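Local structure of lipoteichoic acid primase (4UOP) at residues Q64-K76 with P311-Y323. The protein is an extracellular enzyme domain of the sulfatase family, built on the alpha/beta fold of that family and carrying a magnesium ion. Numbering follows the deposited sequence.
With MG (magnesium ion), chain J.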
loop_
_atom_site.group_PDB
_atom_site.type_symbol
_atom_site.label_atom_id
_atom_site.label_comp_id
_atom_site.label_asym_id
_atom_site.label_seq_id
_atom_site.Cartn_x
_atom_site.Cartn_y
_atom_site.Cartn_z
ATOM N N GLN B 64 0.228 8.876 21.753
ATOM C CA GLN B 64 -0.338 8.060 20.698
ATOM C C GLN B 64 -0.371 6.621 21.202
ATOM O O GLN B 64 0.684 6.027 21.423
ATOM C CB GLN B 64 0.508 8.145 19.443
ATOM C CG GLN B 64 -0.070 7.355 18.283
ATOM C CD GLN B 64 0.686 7.527 16.988
ATOM O OE1 GLN B 64 0.642 8.593 16.341
ATOM N NE2 GLN B 64 1.366 6.472 16.572
ATOM N N LEU B 65 -1.573 6.104 21.381
ATOM C CA LEU B 65 -1.803 4.796 22.008
ATOM C C LEU B 65 -1.975 3.704 20.954
ATOM O O LEU B 65 -2.951 3.690 20.197
ATOM C CB LEU B 65 -3.037 4.882 22.897
ATOM C CG LEU B 65 -2.933 5.904 24.027
ATOM C CD1 LEU B 65 -4.324 6.231 24.543
ATOM C CD2 LEU B 65 -2.046 5.392 25.150
ATOM N N GLU B 66 -1.020 2.777 20.924
ATOM C CA GLU B 66 -0.969 1.746 19.904
ATOM C C GLU B 66 -2.222 0.856 19.875
ATOM O O GLU B 66 -2.576 0.227 20.888
ATOM C CB GLU B 66 0.277 0.874 20.129
ATOM C CG GLU B 66 0.387 -0.283 19.149
ATOM C CD GLU B 66 0.433 0.184 17.707
ATOM O OE1 GLU B 66 1.402 0.880 17.336
ATOM O OE2 GLU B 66 -0.482 -0.160 16.930
ATOM N N SER B 67 -2.888 0.815 18.720
ATOM C CA SER B 67 -3.978 -0.132 18.445
ATOM C C SER B 67 -5.235 0.004 19.327
ATOM O O SER B 67 -6.073 -0.901 19.336
ATOM C CB SER B 67 -3.446 -1.584 18.488
ATOM O OG SER B 67 -2.575 -1.823 17.389
ATOM N N PHE B 68 -5.399 1.145 20.006
ATOM C CA PHE B 68 -6.649 1.468 20.706
ATOM C C PHE B 68 -7.735 1.864 19.679
ATOM O O PHE B 68 -7.484 2.706 18.809
ATOM C CB PHE B 68 -6.456 2.632 21.682
ATOM C CG PHE B 68 -5.885 2.257 23.035
ATOM C CD1 PHE B 68 -4.693 1.561 23.145
ATOM C CD2 PHE B 68 -6.511 2.675 24.208
ATOM C CE1 PHE B 68 -4.160 1.255 24.393
ATOM C CE2 PHE B 68 -5.982 2.376 25.458
ATOM C CZ PHE B 68 -4.790 1.684 25.547
ATOM N N GLN B 69 -8.928 1.277 19.793
ATOM C CA GLN B 69 -10.069 1.651 18.947
ATOM C C GLN B 69 -11.283 1.895 19.821
ATOM O O GLN B 69 -11.506 1.200 20.815
ATOM C CB GLN B 69 -10.362 0.598 17.873
ATOM C CG GLN B 69 -10.672 -0.796 18.400
ATOM C CD GLN B 69 -10.565 -1.832 17.304
ATOM O OE1 GLN B 69 -9.464 -2.216 16.923
ATOM N NE2 GLN B 69 -11.712 -2.282 16.776
ATOM N N ARG B 70 -12.082 2.878 19.436
ATOM C CA ARG B 70 -13.163 3.353 20.287
ATOM C C ARG B 70 -14.181 2.281 20.651
ATOM O O ARG B 70 -14.677 2.283 21.780
ATOM C CB ARG B 70 -13.869 4.562 19.665
ATOM C CG ARG B 70 -14.825 5.275 20.610
ATOM C CD ARG B 70 -14.164 5.612 21.930
ATOM N NE ARG B 70 -14.928 6.536 22.765
ATOM C CZ ARG B 70 -14.773 6.676 24.086
ATOM N NH1 ARG B 70 -13.919 5.900 24.767
ATOM N NH2 ARG B 70 -15.492 7.585 24.742
ATOM N N ASN B 71 -14.501 1.377 19.724
ATOM C CA ASN B 71 -15.503 0.334 20.013
ATOM C C ASN B 71 -14.978 -0.803 20.898
ATOM O O ASN B 71 -15.730 -1.722 21.266
ATOM C CB ASN B 71 -16.182 -0.183 18.740
ATOM C CG ASN B 71 -15.253 -0.914 17.793
ATOM O OD1 ASN B 71 -14.142 -1.310 18.134
ATOM N ND2 ASN B 71 -15.731 -1.121 16.580
ATOM N N LEU B 72 -13.703 -0.739 21.261
ATOM C CA LEU B 72 -13.158 -1.628 22.299
ATOM C C LEU B 72 -12.536 -0.840 23.451
ATOM O O LEU B 72 -11.517 -1.227 24.003
ATOM C CB LEU B 72 -12.153 -2.599 21.675
ATOM C CG LEU B 72 -12.735 -3.538 20.612
ATOM C CD1 LEU B 72 -11.626 -4.308 19.919
ATOM C CD2 LEU B 72 -13.743 -4.512 21.216
ATOM N N THR B 73 -13.129 0.296 23.776
ATOM C CA THR B 73 -12.805 1.031 24.977
ATOM C C THR B 73 -14.089 1.200 25.760
ATOM O O THR B 73 -15.179 0.996 25.224
ATOM C CB THR B 73 -12.199 2.413 24.689
ATOM O OG1 THR B 73 -13.170 3.229 24.030
ATOM C CG2 THR B 73 -10.942 2.293 23.838
ATOM N N ASN B 74 -13.966 1.556 27.037
ATOM C CA ASN B 74 -15.127 1.659 27.925
ATOM C C ASN B 74 -15.953 0.372 27.919
ATOM O O ASN B 74 -17.188 0.390 27.847
ATOM C CB ASN B 74 -15.977 2.894 27.575
ATOM C CG ASN B 74 -16.595 3.542 28.809
ATOM O OD1 ASN B 74 -16.912 2.862 29.785
ATOM N ND2 ASN B 74 -16.748 4.866 28.780
ATOM N N VAL B 75 -15.240 -0.744 27.981
ATOM C CA VAL B 75 -15.806 -2.084 27.992
ATOM C C VAL B 75 -15.549 -2.679 29.368
ATOM O O VAL B 75 -14.526 -2.399 29.981
ATOM C CB VAL B 75 -15.139 -2.947 26.883
ATOM C CG1 VAL B 75 -15.215 -4.436 27.187
ATOM C CG2 VAL B 75 -15.774 -2.642 25.527
ATOM N N LYS B 76 -16.496 -3.480 29.856
ATOM C CA LYS B 76 -16.317 -4.237 31.096
ATOM C C LYS B 76 -16.416 -5.725 30.790
ATOM O O LYS B 76 -17.332 -6.150 30.090
ATOM C CB LYS B 76 -17.392 -3.870 32.114
ATOM C CG LYS B 76 -17.158 -2.561 32.828
ATOM C CD LYS B 76 -18.278 -2.288 33.817
ATOM C CE LYS B 76 -18.048 -0.993 34.571
ATOM N NZ LYS B 76 -16.827 -1.039 35.421
ATOM N N PRO B 311 -16.289 0.403 6.900
ATOM C CA PRO B 311 -15.473 0.239 8.111
ATOM C C PRO B 311 -15.534 1.392 9.114
ATOM O O PRO B 311 -14.677 1.467 10.001
ATOM C CB PRO B 311 -14.072 0.108 7.541
ATOM C CG PRO B 311 -14.098 1.035 6.379
ATOM C CD PRO B 311 -15.475 0.897 5.779
ATOM N N ALA B 312 -16.545 2.258 8.994
ATOM C CA ALA B 312 -16.665 3.422 9.842
ATOM C C ALA B 312 -16.572 3.076 11.314
ATOM O O ALA B 312 -15.835 3.732 12.049
ATOM C CB ALA B 312 -17.971 4.171 9.566
ATOM N N ASP B 313 -17.296 2.058 11.761
ATOM C CA ASP B 313 -17.325 1.790 13.191
ATOM C C ASP B 313 -15.940 1.458 13.732
ATOM O O ASP B 313 -15.559 1.998 14.754
ATOM C CB ASP B 313 -18.271 0.670 13.584
ATOM C CG ASP B 313 -18.582 0.693 15.070
ATOM O OD1 ASP B 313 -18.905 1.783 15.608
ATOM O OD2 ASP B 313 -18.484 -0.370 15.722
ATOM N N ASP B 314 -15.210 0.569 13.051
ATOM C CA ASP B 314 -13.865 0.165 13.487
ATOM C C ASP B 314 -12.822 1.251 13.345
ATOM O O ASP B 314 -11.877 1.305 14.116
ATOM C CB ASP B 314 -13.375 -1.059 12.697
ATOM C CG ASP B 314 -14.037 -2.358 13.143
ATOM O OD1 ASP B 314 -14.605 -2.429 14.248
ATOM O OD2 ASP B 314 -13.937 -3.326 12.382
ATOM N N TYR B 315 -13.010 2.153 12.388
ATOM C CA TYR B 315 -12.028 3.202 12.169
ATOM C C TYR B 315 -12.059 4.291 13.241
ATOM O O TYR B 315 -11.210 5.165 13.259
ATOM C CB TYR B 315 -12.211 3.807 10.773
ATOM C CG TYR B 315 -11.579 3.005 9.657
ATOM C CD1 TYR B 315 -11.466 1.625 9.735
ATOM C CD2 TYR B 315 -11.133 3.623 8.502
ATOM C CE1 TYR B 315 -10.911 0.882 8.704
ATOM C CE2 TYR B 315 -10.587 2.890 7.458
ATOM C CZ TYR B 315 -10.484 1.517 7.566
ATOM O OH TYR B 315 -9.954 0.754 6.550
ATOM N N ARG B 316 -13.037 4.241 14.145
ATOM C CA ARG B 316 -13.043 5.166 15.254
ATOM C C ARG B 316 -11.932 4.831 16.241
ATOM O O ARG B 316 -11.787 3.672 16.667
ATOM C CB ARG B 316 -14.394 5.170 15.978
ATOM C CG ARG B 316 -15.626 5.390 15.093
ATOM C CD ARG B 316 -16.854 4.655 15.630
ATOM N NE ARG B 316 -17.186 5.160 16.898
ATOM C CZ ARG B 316 -17.720 4.488 17.911
ATOM N NH1 ARG B 316 -18.062 3.201 17.867
ATOM N NH2 ARG B 316 -17.939 5.174 18.991
ATOM N N ILE B 317 -11.200 5.860 16.637
ATOM C CA ILE B 317 -10.110 5.761 17.591
ATOM C C ILE B 317 -10.458 6.672 18.755
ATOM O O ILE B 317 -11.104 7.716 18.560
ATOM C CB ILE B 317 -8.737 6.158 16.981
ATOM C CG1 ILE B 317 -8.866 7.434 16.141
ATOM C CG2 ILE B 317 -8.229 5.030 16.104
ATOM C CD1 ILE B 317 -7.569 8.079 15.707
ATOM N N PRO B 318 -10.031 6.315 19.973
ATOM C CA PRO B 318 -10.314 7.261 21.050
ATOM C C PRO B 318 -9.556 8.580 20.868
ATOM O O PRO B 318 -8.475 8.602 20.266
ATOM C CB PRO B 318 -9.853 6.524 22.300
ATOM C CG PRO B 318 -8.807 5.560 21.799
ATOM C CD PRO B 318 -9.274 5.141 20.447
ATOM N N PHE B 319 -10.149 9.651 21.383
ATOM C CA PHE B 319 -9.582 10.988 21.337
ATOM C C PHE B 319 -10.009 11.754 22.576
ATOM O O PHE B 319 -11.208 11.893 22.839
ATOM C CB PHE B 319 -10.035 11.734 20.087
ATOM C CG PHE B 319 -9.510 13.139 19.998
ATOM C CD1 PHE B 319 -8.230 13.389 19.541
ATOM C CD2 PHE B 319 -10.283 14.210 20.423
ATOM C CE1 PHE B 319 -7.739 14.685 19.477
ATOM C CE2 PHE B 319 -9.793 15.499 20.372
ATOM C CZ PHE B 319 -8.521 15.743 19.904
ATOM N N PHE B 320 -9.031 12.221 23.338
ATOM C CA PHE B 320 -9.263 12.955 24.578
ATOM C C PHE B 320 -8.366 14.168 24.596
ATOM O O PHE B 320 -7.177 14.087 24.257
ATOM C CB PHE B 320 -8.959 12.076 25.804
ATOM C CG PHE B 320 -9.889 10.915 25.966
ATOM C CD1 PHE B 320 -9.714 9.763 25.223
ATOM C CD2 PHE B 320 -10.954 10.973 26.859
ATOM C CE1 PHE B 320 -10.593 8.695 25.356
ATOM C CE2 PHE B 320 -11.817 9.906 27.011
ATOM C CZ PHE B 320 -11.653 8.774 26.241
ATOM N N LEU B 321 -8.925 15.302 25.004
ATOM C CA LEU B 321 -8.183 16.531 25.087
ATOM C C LEU B 321 -8.416 17.206 26.423
ATOM O O LEU B 321 -9.562 17.410 26.845
ATOM C CB LEU B 321 -8.569 17.472 23.945
ATOM C CG LEU B 321 -7.729 18.764 23.976
ATOM C CD1 LEU B 321 -7.029 19.044 22.652
ATOM C CD2 LEU B 321 -8.614 19.921 24.383
ATOM N N HIS B 322 -7.314 17.549 27.074
ATOM C CA HIS B 322 -7.319 18.274 28.339
ATOM C C HIS B 322 -6.584 19.590 28.147
ATOM O O HIS B 322 -5.580 19.647 27.433
ATOM C CB HIS B 322 -6.623 17.438 29.417
ATOM C CG HIS B 322 -5.978 18.246 30.509
ATOM N ND1 HIS B 322 -6.671 18.678 31.621
ATOM C CD2 HIS B 322 -4.710 18.694 30.661
ATOM C CE1 HIS B 322 -5.862 19.374 32.400
ATOM N NE2 HIS B 322 -4.664 19.398 31.841
ATOM N N TYR B 323 -7.090 20.651 28.769
ATOM C CA TYR B 323 -6.278 21.851 28.950
ATOM C C TYR B 323 -6.635 22.512 30.264
ATOM O O TYR B 323 -7.776 22.381 30.729
ATOM C CB TYR B 323 -6.385 22.816 27.758
ATOM C CG TYR B 323 -7.739 23.438 27.521
ATOM C CD1 TYR B 323 -8.119 24.615 28.166
ATOM C CD2 TYR B 323 -8.627 22.880 26.610
ATOM C CE1 TYR B 323 -9.364 25.199 27.926
ATOM C CE2 TYR B 323 -9.866 23.449 26.367
ATOM C CZ TYR B 323 -10.229 24.610 27.017
ATOM O OH TYR B 323 -11.472 25.151 26.763
HETATM MG MG MG J . 0.208 1.081 15.309
HETATM O O HOH W 1 -13.800 1.639 16.984
HETATM O O HOH W 2 0.869 -0.773 14.291
#
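Asn71 ND2 sits between two carboxylates, bonded to Asp314 OD1 at 2.9 Å and to Asp313 OD2 at 3.0 Å, both nearly straight. Both acceptors lie in the plane of the amide, so the two N-H bonds of one nitrogen are spent on neighbouring aspartates, which probably polarises the amide. The carboxylates receive it differently: Asp314 offers the anti lone pair of OD1, an atom that also bonds Thr290, whereas Asp313 OD2 is met from above its plane. With CG placed between backbone N and carbonyl (chi1 65°), the Asn71 amide also turns OD1 to Gln69 NE2, 2.9 Å away on a lone pair, which fixes its rotation; Gln69 OE1 in turn bonds the backbone of Ile287.

This buried network lies just beyond strand 59-65 of the central sheet. As in the alkaline phosphatase-like fold of sulfatases, the strand's end feeds the metal site: Glu66 binds magnesium through both carboxylate oxygens, with Thr108, Asp284 and His285, and a type II beta turn from Leu65 to Phe68 leads on to the contact.

There the backbones meet, Arg70 N donating to Arg316 O at 2.9 Å, while one water accepts from Asn71 N and lies within bonding distance of both Arg316 O and Asp313 O. Arg70 CG lies over one face of the Arg316 guanidinium, 3.5 Å from Arg316 NH2, and Arg316 NH1 is paired with Asp313 OD1 in a salt bridge. Farther along, Arg70 NH1 comes to the Phe320 ring edge, the planes almost perpendicular, and also donates to Thr73 OG1, while NH2 bonds Asn97; Pro318 CG packs 3.8 Å from Phe68 CB.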